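Local structure of ethanolamine kinase Pv091845 (Plasmodium vivax, 2QG7) at residues Val77-Glu82 and Tyr88-Tyr93; Ser55-Leu60 and Glu84-Ile89; Val277-Leu282 and Tyr414-Ile419. The protein probably phosphorylates ethanolamine, the first step in making phosphatidylethanolamine from ethanolamine. One frame throughout, in Å; residues are numbered along the deposited sequence.

Interaction 1: residues Val77-Glu82 and Tyr88-Tyr93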
loop_
_atom_site.group_PDB
_atom_site.type_symbol
_atom_site.label_atom_id
_atom_site.label_comp_id
_atom_site.label_asym_id
_atom_site.label_seq_id
_atom_site.Cartn_x
_atom_site.Cartn_y
_atom_site.Cartn_z
ATOM N N VAL D 77 26.871 -21.838 3.969
ATOM C CA VAL D 77 25.602 -22.355 3.445
ATOM C C VAL D 77 24.484 -21.326 3.570
ATOM O O VAL D 77 23.324 -21.630 3.287
ATOM C CB VAL D 77 25.198 -23.695 4.157
ATOM C CG1 VAL D 77 26.120 -24.825 3.731
ATOM C CG2 VAL D 77 25.265 -23.556 5.686
ATOM N N SER D 78 24.843 -20.113 3.989
ATOM C CA SER D 78 23.865 -19.063 4.271
ATOM C C SER D 78 23.318 -18.428 2.992
ATOM O O SER D 78 22.213 -17.864 2.990
ATOM C CB SER D 78 24.452 -17.989 5.206
ATOM O OG SER D 78 25.499 -17.257 4.568
ATOM N N ASN D 79 24.095 -18.544 1.915
ATOM C CA ASN D 79 23.781 -17.960 0.600
ATOM C C ASN D 79 23.671 -16.433 0.596
ATOM O O ASN D 79 23.153 -15.844 -0.362
ATOM C CB ASN D 79 22.561 -18.626 -0.054
ATOM C CG ASN D 79 22.770 -20.119 -0.307
ATOM O OD1 ASN D 79 23.871 -20.568 -0.664
ATOM N ND2 ASN D 79 21.705 -20.894 -0.118
ATOM N N VAL D 80 24.160 -15.789 1.659
ATOM C CA VAL D 80 24.304 -14.329 1.652
ATOM C C VAL D 80 25.758 -14.013 1.314
ATOM O O VAL D 80 26.678 -14.503 1.977
ATOM C CB VAL D 80 23.866 -13.658 2.966
ATOM C CG1 VAL D 80 23.879 -12.125 2.812
ATOM C CG2 VAL D 80 22.479 -14.136 3.370
ATOM N N PHE D 81 25.938 -13.221 0.255
ATOM C CA PHE D 81 27.250 -12.987 -0.365
ATOM C C PHE D 81 27.669 -11.516 -0.291
ATOM O O PHE D 81 26.822 -10.626 -0.292
ATOM C CB PHE D 81 27.261 -13.504 -1.817
ATOM C CG PHE D 81 27.116 -15.001 -1.916
ATOM C CD1 PHE D 81 25.890 -15.576 -2.260
ATOM C CD2 PHE D 81 28.190 -15.834 -1.654
ATOM C CE1 PHE D 81 25.741 -16.959 -2.344
ATOM C CE2 PHE D 81 28.055 -17.214 -1.726
ATOM C CZ PHE D 81 26.826 -17.779 -2.071
ATOM N N GLU D 82 28.974 -11.277 -0.193
ATOM C CA GLU D 82 29.515 -9.920 -0.100
ATOM C C GLU D 82 29.262 -9.106 -1.394
ATOM O O GLU D 82 28.871 -7.926 -1.341
ATOM C CB GLU D 82 31.013 -9.990 0.271
ATOM C CG GLU D 82 31.895 -8.902 -0.346
ATOM C CD GLU D 82 33.375 -9.164 -0.108
ATOM O OE1 GLU D 82 34.083 -9.640 -1.033
ATOM O OE2 GLU D 82 33.820 -8.887 1.025
ATOM N N TYR D 88 29.671 -15.866 -7.716
ATOM C CA TYR D 88 30.197 -16.610 -8.849
ATOM C C TYR D 88 31.309 -17.573 -8.477
ATOM O O TYR D 88 31.436 -18.629 -9.099
ATOM C CB TYR D 88 30.673 -15.660 -9.961
ATOM C CG TYR D 88 29.609 -14.760 -10.546
ATOM C CD1 TYR D 88 29.948 -13.570 -11.175
ATOM C CD2 TYR D 88 28.254 -15.097 -10.486
ATOM C CE1 TYR D 88 28.954 -12.729 -11.735
ATOM C CE2 TYR D 88 27.255 -14.262 -11.034
ATOM C CZ TYR D 88 27.619 -13.088 -11.651
ATOM O OH TYR D 88 26.638 -12.279 -12.173
ATOM N N ILE D 89 32.136 -17.204 -7.498
ATOM C CA ILE D 89 33.172 -18.119 -6.986
ATOM C C ILE D 89 32.501 -19.301 -6.257
ATOM O O ILE D 89 32.899 -20.465 -6.435
ATOM C CB ILE D 89 34.158 -17.396 -6.028
ATOM C CG1 ILE D 89 34.954 -16.316 -6.767
ATOM C CG2 ILE D 89 35.097 -18.385 -5.335
ATOM C CD1 ILE D 89 35.549 -15.239 -5.854
ATOM N N TYR D 90 31.479 -18.991 -5.446
ATOM C CA TYR D 90 30.683 -20.019 -4.770
ATOM C C TYR D 90 30.052 -20.952 -5.802
ATOM O O TYR D 90 30.019 -22.173 -5.625
ATOM C CB TYR D 90 29.609 -19.402 -3.840
ATOM C CG TYR D 90 29.029 -20.425 -2.846
ATOM C CD1 TYR D 90 29.742 -20.797 -1.694
ATOM C CD2 TYR D 90 27.791 -21.049 -3.084
ATOM C CE1 TYR D 90 29.243 -21.743 -0.800
ATOM C CE2 TYR D 90 27.278 -21.987 -2.190
ATOM C CZ TYR D 90 28.006 -22.330 -1.050
ATOM O OH TYR D 90 27.497 -23.263 -0.165
ATOM N N CYS D 91 29.588 -20.346 -6.891
ATOM C CA CYS D 91 29.019 -21.057 -8.033
ATOM C C CYS D 91 29.990 -21.947 -8.782
ATOM O O CYS D 91 29.594 -23.004 -9.273
ATOM C CB CYS D 91 28.354 -20.076 -8.989
ATOM S SG CYS D 91 26.810 -19.485 -8.305
ATOM N N LYS D 92 31.246 -21.521 -8.885
ATOM C CA LYS D 92 32.299 -22.347 -9.475
ATOM C C LYS D 92 32.512 -23.619 -8.682
ATOM O O LYS D 92 32.839 -24.648 -9.259
ATOM C CB LYS D 92 33.636 -21.600 -9.499
ATOM C CG LYS D 92 33.843 -20.673 -10.675
ATOM C CD LYS D 92 35.099 -19.830 -10.465
ATOM C CE LYS D 92 36.353 -20.612 -10.822
ATOM N NZ LYS D 92 37.562 -19.723 -10.775
ATOM N N TYR D 93 32.389 -23.524 -7.357
ATOM C CA TYR D 93 32.570 -24.669 -6.458
ATOM C C TYR D 93 31.361 -25.604 -6.467
ATOM O O TYR D 93 31.511 -26.822 -6.284
ATOM C CB TYR D 93 32.840 -24.218 -5.018
ATOM C CG TYR D 93 34.033 -23.318 -4.826
ATOM C CD1 TYR D 93 35.129 -23.368 -5.700
ATOM C CD2 TYR D 93 34.085 -22.438 -3.744
ATOM C CE1 TYR D 93 36.234 -22.536 -5.524
ATOM C CE2 TYR D 93 35.186 -21.591 -3.553
ATOM C CZ TYR D 93 36.256 -21.648 -4.450
ATOM O OH TYR D 93 37.349 -20.834 -4.257
#
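Phe81 lays the outer corner of its ring, CE2 and CZ, against the root of the Tyr90 side chain. Phe81 CE2 is 3.4 Å from Tyr90 CB, and Phe81 CZ lies 3.5 Å from Tyr90 CG, where the second ring begins. The rings are inclined at 54°, their centroids 5.2 Å apart, and Tyr90 CD1 lies in the plane of the Phe81 ring, at its edge. Tyr90 points from helix 84-98 toward the loop, and with its CG anti to the backbone N (chi1 -164°) the ring runs along the loop past Phe81 to Asn79 and Val77. Asn79 OD1 is 4.0 Å from Tyr90 CE2, its amide plane turned 74° from the ring, a contact without a hydrogen bond. At the far end Tyr90 OH lies 4.2 Å from Val77 CA.

The polar ends are held from outside the two segments. Tyr90 OH is hydrogen-bonded to Leu73 O and Asn176 OD1, and Asn79 ND2 to the carbonyl oxygens of Tyr141 and Asn176, bonds that limit rotation of the phenol and of the Asn79 amide. Phe81 also packs on Leu140 of strand 136-141. The contact thus folds the short connection between helices 65-75 and 84-98 back onto the second of them, beside the antiparallel five-stranded sheet, which corresponds to the N-terminal lobe of the protein-kinase-like fold.

Interaction 2: residues Ser55-Leu60 and Glu84-Ile89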
loop_
_atom_site.group_PDB
_atom_site.type_symbol
_atom_site.label_atom_id
_atom_site.label_comp_id
_atom_site.label_asym_id
_atom_site.label_seq_id
_atom_site.Cartn_x
_atom_site.Cartn_y
_atom_site.Cartn_z
ATOM N N SER D 55 37.456 -13.731 0.592
ATOM C CA SER D 55 38.519 -14.367 1.370
ATOM C C SER D 55 38.021 -15.587 2.155
ATOM O O SER D 55 38.818 -16.478 2.465
ATOM C CB SER D 55 39.167 -13.359 2.324
ATOM O OG SER D 55 39.956 -12.395 1.605
ATOM N N ASN D 56 36.722 -15.624 2.494
ATOM C CA ASN D 56 36.129 -16.846 3.031
ATOM C C ASN D 56 36.316 -18.007 2.060
ATOM O O ASN D 56 36.645 -19.129 2.475
ATOM C CB ASN D 56 34.635 -16.690 3.338
ATOM C CG ASN D 56 34.342 -15.738 4.499
ATOM O OD1 ASN D 56 33.201 -15.281 4.641
ATOM N ND2 ASN D 56 35.346 -15.451 5.341
ATOM N N LEU D 57 36.125 -17.727 0.769
ATOM C CA LEU D 57 36.095 -18.769 -0.277
ATOM C C LEU D 57 37.424 -18.970 -1.017
ATOM O O LEU D 57 37.484 -19.640 -2.049
ATOM C CB LEU D 57 34.954 -18.487 -1.293
ATOM C CG LEU D 57 33.508 -18.330 -0.796
ATOM C CD1 LEU D 57 32.581 -17.953 -1.927
ATOM C CD2 LEU D 57 32.994 -19.587 -0.052
ATOM N N ARG D 58 38.493 -18.402 -0.476
ATOM C CA ARG D 58 39.784 -18.412 -1.143
ATOM C C ARG D 58 40.446 -19.785 -1.032
ATOM O O ARG D 58 40.497 -20.383 0.045
ATOM C CB ARG D 58 40.674 -17.302 -0.558
ATOM C CG ARG D 58 41.664 -16.743 -1.550
ATOM C CD ARG D 58 41.961 -15.275 -1.291
ATOM N NE ARG D 58 42.267 -14.589 -2.556
ATOM C CZ ARG D 58 42.024 -13.302 -2.799
ATOM N NH1 ARG D 58 42.324 -12.805 -3.999
ATOM N NH2 ARG D 58 41.481 -12.511 -1.861
ATOM N N ILE D 59 40.937 -20.284 -2.158
ATOM C CA ILE D 59 41.716 -21.519 -2.185
ATOM C C ILE D 59 43.192 -21.177 -2.513
ATOM O O ILE D 59 43.504 -20.654 -3.595
ATOM C CB ILE D 59 41.122 -22.555 -3.182
ATOM C CG1 ILE D 59 39.743 -22.997 -2.720
ATOM C CG2 ILE D 59 42.031 -23.796 -3.321
ATOM C CD1 ILE D 59 38.992 -23.799 -3.743
ATOM N N LEU D 60 44.083 -21.477 -1.567
ATOM C CA LEU D 60 45.498 -21.113 -1.675
ATOM C C LEU D 60 46.296 -22.145 -2.462
ATOM O O LEU D 60 45.833 -23.279 -2.679
ATOM C CB LEU D 60 46.120 -20.840 -0.293
ATOM C CG LEU D 60 45.233 -19.951 0.604
ATOM C CD1 LEU D 60 45.622 -20.053 2.075
ATOM C CD2 LEU D 60 45.235 -18.522 0.145
ATOM N N GLU D 84 28.764 -9.782 -6.137
ATOM C CA GLU D 84 28.493 -10.655 -7.278
ATOM C C GLU D 84 29.653 -11.595 -7.607
ATOM O O GLU D 84 29.435 -12.687 -8.111
ATOM C CB GLU D 84 28.163 -9.799 -8.499
ATOM C CG GLU D 84 27.278 -10.478 -9.535
ATOM C CD GLU D 84 26.583 -9.467 -10.486
ATOM O OE1 GLU D 84 26.716 -9.619 -11.738
ATOM O OE2 GLU D 84 25.900 -8.535 -9.975
ATOM N N LYS D 85 30.878 -11.163 -7.324
ATOM C CA LYS D 85 32.080 -11.930 -7.640
ATOM C C LYS D 85 32.290 -13.103 -6.663
ATOM O O LYS D 85 32.767 -14.199 -7.049
ATOM C CB LYS D 85 33.305 -11.008 -7.620
ATOM C CG LYS D 85 34.613 -11.720 -7.959
ATOM C CD LYS D 85 35.796 -10.806 -7.776
ATOM C CE LYS D 85 37.100 -11.644 -7.904
ATOM N NZ LYS D 85 38.314 -10.679 -8.003
ATOM N N THR D 86 31.954 -12.850 -5.395
ATOM C CA THR D 86 31.960 -13.879 -4.359
ATOM C C THR D 86 30.900 -14.971 -4.652
ATOM O O THR D 86 31.164 -16.159 -4.463
ATOM C CB THR D 86 31.789 -13.265 -2.933
ATOM O OG1 THR D 86 32.695 -12.169 -2.768
ATOM C CG2 THR D 86 32.096 -14.308 -1.852
ATOM N N LEU D 87 29.730 -14.547 -5.132
ATOM C CA LEU D 87 28.649 -15.446 -5.566
ATOM C C LEU D 87 29.112 -16.431 -6.636
ATOM O O LEU D 87 28.992 -17.652 -6.460
ATOM C CB LEU D 87 27.470 -14.620 -6.089
ATOM C CG LEU D 87 26.357 -15.364 -6.821
ATOM C CD1 LEU D 87 25.583 -16.282 -5.847
ATOM C CD2 LEU D 87 25.437 -14.366 -7.469
ATOM N N TYR D 88 29.671 -15.866 -7.716
ATOM C CA TYR D 88 30.197 -16.610 -8.849
ATOM C C TYR D 88 31.309 -17.573 -8.477
ATOM O O TYR D 88 31.436 -18.629 -9.099
ATOM C CB TYR D 88 30.673 -15.660 -9.961
ATOM C CG TYR D 88 29.609 -14.760 -10.546
ATOM C CD1 TYR D 88 29.948 -13.570 -11.175
ATOM C CD2 TYR D 88 28.254 -15.097 -10.486
ATOM C CE1 TYR D 88 28.954 -12.729 -11.735
ATOM C CE2 TYR D 88 27.255 -14.262 -11.034
ATOM C CZ TYR D 88 27.619 -13.088 -11.651
ATOM O OH TYR D 88 26.638 -12.279 -12.173
ATOM N N ILE D 89 32.136 -17.204 -7.498
ATOM C CA ILE D 89 33.172 -18.119 -6.986
ATOM C C ILE D 89 32.501 -19.301 -6.257
ATOM O O ILE D 89 32.899 -20.465 -6.435
ATOM C CB ILE D 89 34.158 -17.396 -6.028
ATOM C CG1 ILE D 89 34.954 -16.316 -6.767
ATOM C CG2 ILE D 89 35.097 -18.385 -5.335
ATOM C CD1 ILE D 89 35.549 -15.239 -5.854
#
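Leu57 O accepts a hydrogen bond from Tyr93 OH, one helical turn beyond the segment 84-89, and this polar tie holds the loop next to a contact otherwise made by van der Waals packing. Across the two segments themselves there is no hydrogen bond, and Leu57 carries the loop's side of the packing. Its CB points toward the helix, and the extended end of the chain, with CD1 anti to CA (chi2 175°), reaches forward to the backbone of Thr86. There Leu57 CD1 comes within 3.4 Å of Thr86 O and 3.7 Å of Thr86 CG2, touching a carbonyl and a methyl at once. Nearer the backbone, Leu57 CB meets the branch methyl CG2 of Ile89 at 4.0 Å. Because that methyl lies on the next turn from Thr86, the leucine spans one turn of the helix surface.

Thr86 belongs to the first turn of helix 84-98, which Asn83, just before the helix, ties off by bonding its OD1 to Thr86 N. With Ile59 packed on Arg65, Lys68 and Leu72, the loop 55-60 bridges helices 65-75 and 84-98, and the latter helix in turn lies on strand 112-116 through Leu87 and Tyr88.

Interaction 3: residues Val277-Leu282 and Tyr414-Ile419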
loop_
_atom_site.group_PDB
_atom_site.type_symbol
_atom_site.label_atom_id
_atom_site.label_comp_id
_atom_site.label_asym_id
_atom_site.label_seq_id
_atom_site.Cartn_x
_atom_site.Cartn_y
_atom_site.Cartn_z
ATOM N N VAL D 277 -11.569 -19.808 10.138
ATOM C CA VAL D 277 -12.639 -20.774 10.332
ATOM C C VAL D 277 -13.818 -20.478 9.389
ATOM O O VAL D 277 -14.334 -21.384 8.735
ATOM C CB VAL D 277 -13.102 -20.820 11.824
ATOM C CG1 VAL D 277 -14.390 -21.589 11.964
ATOM C CG2 VAL D 277 -12.058 -21.445 12.695
ATOM N N GLU D 278 -14.232 -19.223 9.309
ATOM C CA GLU D 278 -15.305 -18.829 8.389
ATOM C C GLU D 278 -14.983 -19.056 6.896
ATOM O O GLU D 278 -15.872 -19.424 6.112
ATOM C CB GLU D 278 -15.654 -17.352 8.597
ATOM C CG GLU D 278 -16.938 -16.917 7.929
ATOM C CD GLU D 278 -17.320 -15.461 8.213
ATOM O OE1 GLU D 278 -16.440 -14.658 8.616
ATOM O OE2 GLU D 278 -18.511 -15.096 8.000
ATOM N N VAL D 279 -13.731 -18.785 6.502
ATOM C CA VAL D 279 -13.312 -18.928 5.114
ATOM C C VAL D 279 -13.185 -20.411 4.759
ATOM O O VAL D 279 -13.740 -20.835 3.734
ATOM C CB VAL D 279 -12.021 -18.095 4.776
ATOM C CG1 VAL D 279 -11.538 -18.390 3.400
ATOM C CG2 VAL D 279 -12.351 -16.620 4.818
ATOM N N GLU D 280 -12.515 -21.170 5.641
ATOM C CA GLU D 280 -12.394 -22.632 5.544
ATOM C C GLU D 280 -13.712 -23.320 5.309
ATOM O O GLU D 280 -13.820 -24.153 4.405
ATOM C CB GLU D 280 -11.762 -23.220 6.798
ATOM C CG GLU D 280 -11.283 -24.630 6.631
ATOM C CD GLU D 280 -10.383 -25.065 7.770
ATOM O OE1 GLU D 280 -9.997 -24.190 8.578
ATOM O OE2 GLU D 280 -10.069 -26.280 7.885
ATOM N N SER D 281 -14.705 -22.969 6.130
ATOM C CA SER D 281 -16.070 -23.441 5.964
ATOM C C SER D 281 -16.725 -23.020 4.644
ATOM O O SER D 281 -17.394 -23.821 3.968
ATOM C CB SER D 281 -16.909 -22.979 7.150
ATOM O OG SER D 281 -18.239 -23.456 7.036
ATOM N N LEU D 282 -16.536 -21.774 4.239
ATOM C CA LEU D 282 -17.201 -21.342 3.014
ATOM C C LEU D 282 -16.571 -21.948 1.750
ATOM O O LEU D 282 -17.226 -22.078 0.721
ATOM C CB LEU D 282 -17.228 -19.825 2.927
ATOM C CG LEU D 282 -18.287 -19.102 3.730
ATOM C CD1 LEU D 282 -17.825 -17.693 3.977
ATOM C CD2 LEU D 282 -19.572 -19.064 2.958
ATOM N N TYR D 414 -10.692 -16.471 -3.312
ATOM C CA TYR D 414 -10.071 -15.175 -3.434
ATOM C C TYR D 414 -9.569 -14.654 -2.065
ATOM O O TYR D 414 -8.376 -14.299 -1.899
ATOM C CB TYR D 414 -11.077 -14.217 -4.000
ATOM C CG TYR D 414 -11.120 -14.135 -5.497
ATOM C CD1 TYR D 414 -10.201 -13.333 -6.187
ATOM C CD2 TYR D 414 -12.114 -14.819 -6.235
ATOM C CE1 TYR D 414 -10.242 -13.213 -7.551
ATOM C CE2 TYR D 414 -12.170 -14.699 -7.635
ATOM C CZ TYR D 414 -11.233 -13.891 -8.272
ATOM O OH TYR D 414 -11.247 -13.753 -9.621
ATOM N N ILE D 415 -10.491 -14.642 -1.098
ATOM C CA ILE D 415 -10.191 -14.293 0.292
ATOM C C ILE D 415 -9.236 -15.255 0.969
ATOM O O ILE D 415 -8.426 -14.860 1.806
ATOM C CB ILE D 415 -11.470 -14.202 1.167
ATOM C CG1 ILE D 415 -12.395 -13.073 0.652
ATOM C CG2 ILE D 415 -11.083 -13.885 2.632
ATOM C CD1 ILE D 415 -13.831 -13.366 1.072
ATOM N N CYS D 416 -9.370 -16.514 0.634
ATOM C CA CYS D 416 -8.481 -17.566 1.141
ATOM C C CYS D 416 -6.987 -17.335 0.705
ATOM O O CYS D 416 -6.037 -17.496 1.465
ATOM C CB CYS D 416 -9.011 -18.910 0.611
ATOM S SG CYS D 416 -8.085 -20.276 1.223
ATOM N N SER D 417 -6.822 -16.975 -0.554
ATOM C CA SER D 417 -5.554 -16.588 -1.117
ATOM C C SER D 417 -4.973 -15.303 -0.452
ATOM O O SER D 417 -3.778 -15.229 -0.206
ATOM C CB SER D 417 -5.786 -16.345 -2.610
ATOM O OG SER D 417 -4.662 -15.761 -3.198
ATOM N N HIS D 418 -5.824 -14.312 -0.152
ATOM C CA HIS D 418 -5.410 -13.145 0.649
ATOM C C HIS D 418 -4.878 -13.478 2.047
ATOM O O HIS D 418 -3.865 -12.945 2.473
ATOM C CB HIS D 418 -6.561 -12.140 0.772
ATOM C CG HIS D 418 -6.938 -11.504 -0.515
ATOM N ND1 HIS D 418 -6.001 -10.985 -1.386
ATOM C CD2 HIS D 418 -8.148 -11.296 -1.086
ATOM C CE1 HIS D 418 -6.617 -10.461 -2.437
ATOM N NE2 HIS D 418 -7.922 -10.636 -2.278
ATOM N N ILE D 419 -5.587 -14.329 2.772
ATOM C CA ILE D 419 -5.173 -14.709 4.092
ATOM C C ILE D 419 -3.880 -15.498 4.077
ATOM O O ILE D 419 -2.971 -15.244 4.872
ATOM C CB ILE D 419 -6.310 -15.463 4.834
ATOM C CG1 ILE D 419 -7.501 -14.506 5.018
ATOM C CG2 ILE D 419 -5.809 -16.013 6.163
ATOM C CD1 ILE D 419 -8.839 -15.150 5.505
#
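Val279 accounts for much of this helix-helix contact, with 80 of the 135 Å² buried between the segments, while Cys416 and Ile415 contribute about 20 Å² each. Its side chain points from helix 269-284 toward helix 413-430, and its two methyls divide the work. CG1, anti to the backbone N (chi1 173°), is directed at Cys416: Val279 CG1 lies 3.8 Å from Cys416 CB and 3.9 Å from Cys416 CA, close to the helix backbone. CG2 faces two isoleucines a turn apart and touches both. Val279 CG2 is 3.7 Å from Ile415 CG2, the branch methyl, and 3.9 Å from the terminal CD1 of Ile419. Val279 and Ile419 lie alongside, pointing opposite ways, whereas Ile415 comes in at a slant.

The CA atoms of Val279 and Cys416 are 6.4 Å apart. The short helical segments approach to 9.9 Å between axes, and their N-to-C directions make 141°, so the helices run roughly antiparallel with a marked tilt. Cys416 also touches Trp237 and Ile240 of helix 236-251, and Ile415 packs on Phe454 and Arg455 of helix 452-455, so two further helices border the contact. Glu278 and Leu282 instead meet Phe257 of the second subunit, so helix 269-284 is packed both within its own chain and against the dimer partner.

All four residues in contact are buried, and they meet through carbon atoms with no hydrogen bond or charge pair. Apolar and without directional bonds, the junction probably owes its stability to the exclusion of water.

Overall arrangement
Interactions 1 and 2 form one continuous patch, their centres about 7 Å apart, because both use helix 84-98 and share Tyr88 and Ile89. They are joined directly by packing: Tyr90 CB lies 3.8 Å from Leu57 CD1, and Phe81 CE1 lies 3.6 Å from Leu87 CD1. Together they fasten the N-terminal segments to the side of the five-stranded sheet. Interaction 3 is separate, on the opposite side of the chain's centre, about 40 Å between centres from interaction 1 and about 47 Å from interaction 2. It belongs to the helical part of the kinase-like fold, on a helix that also touches the second subunit.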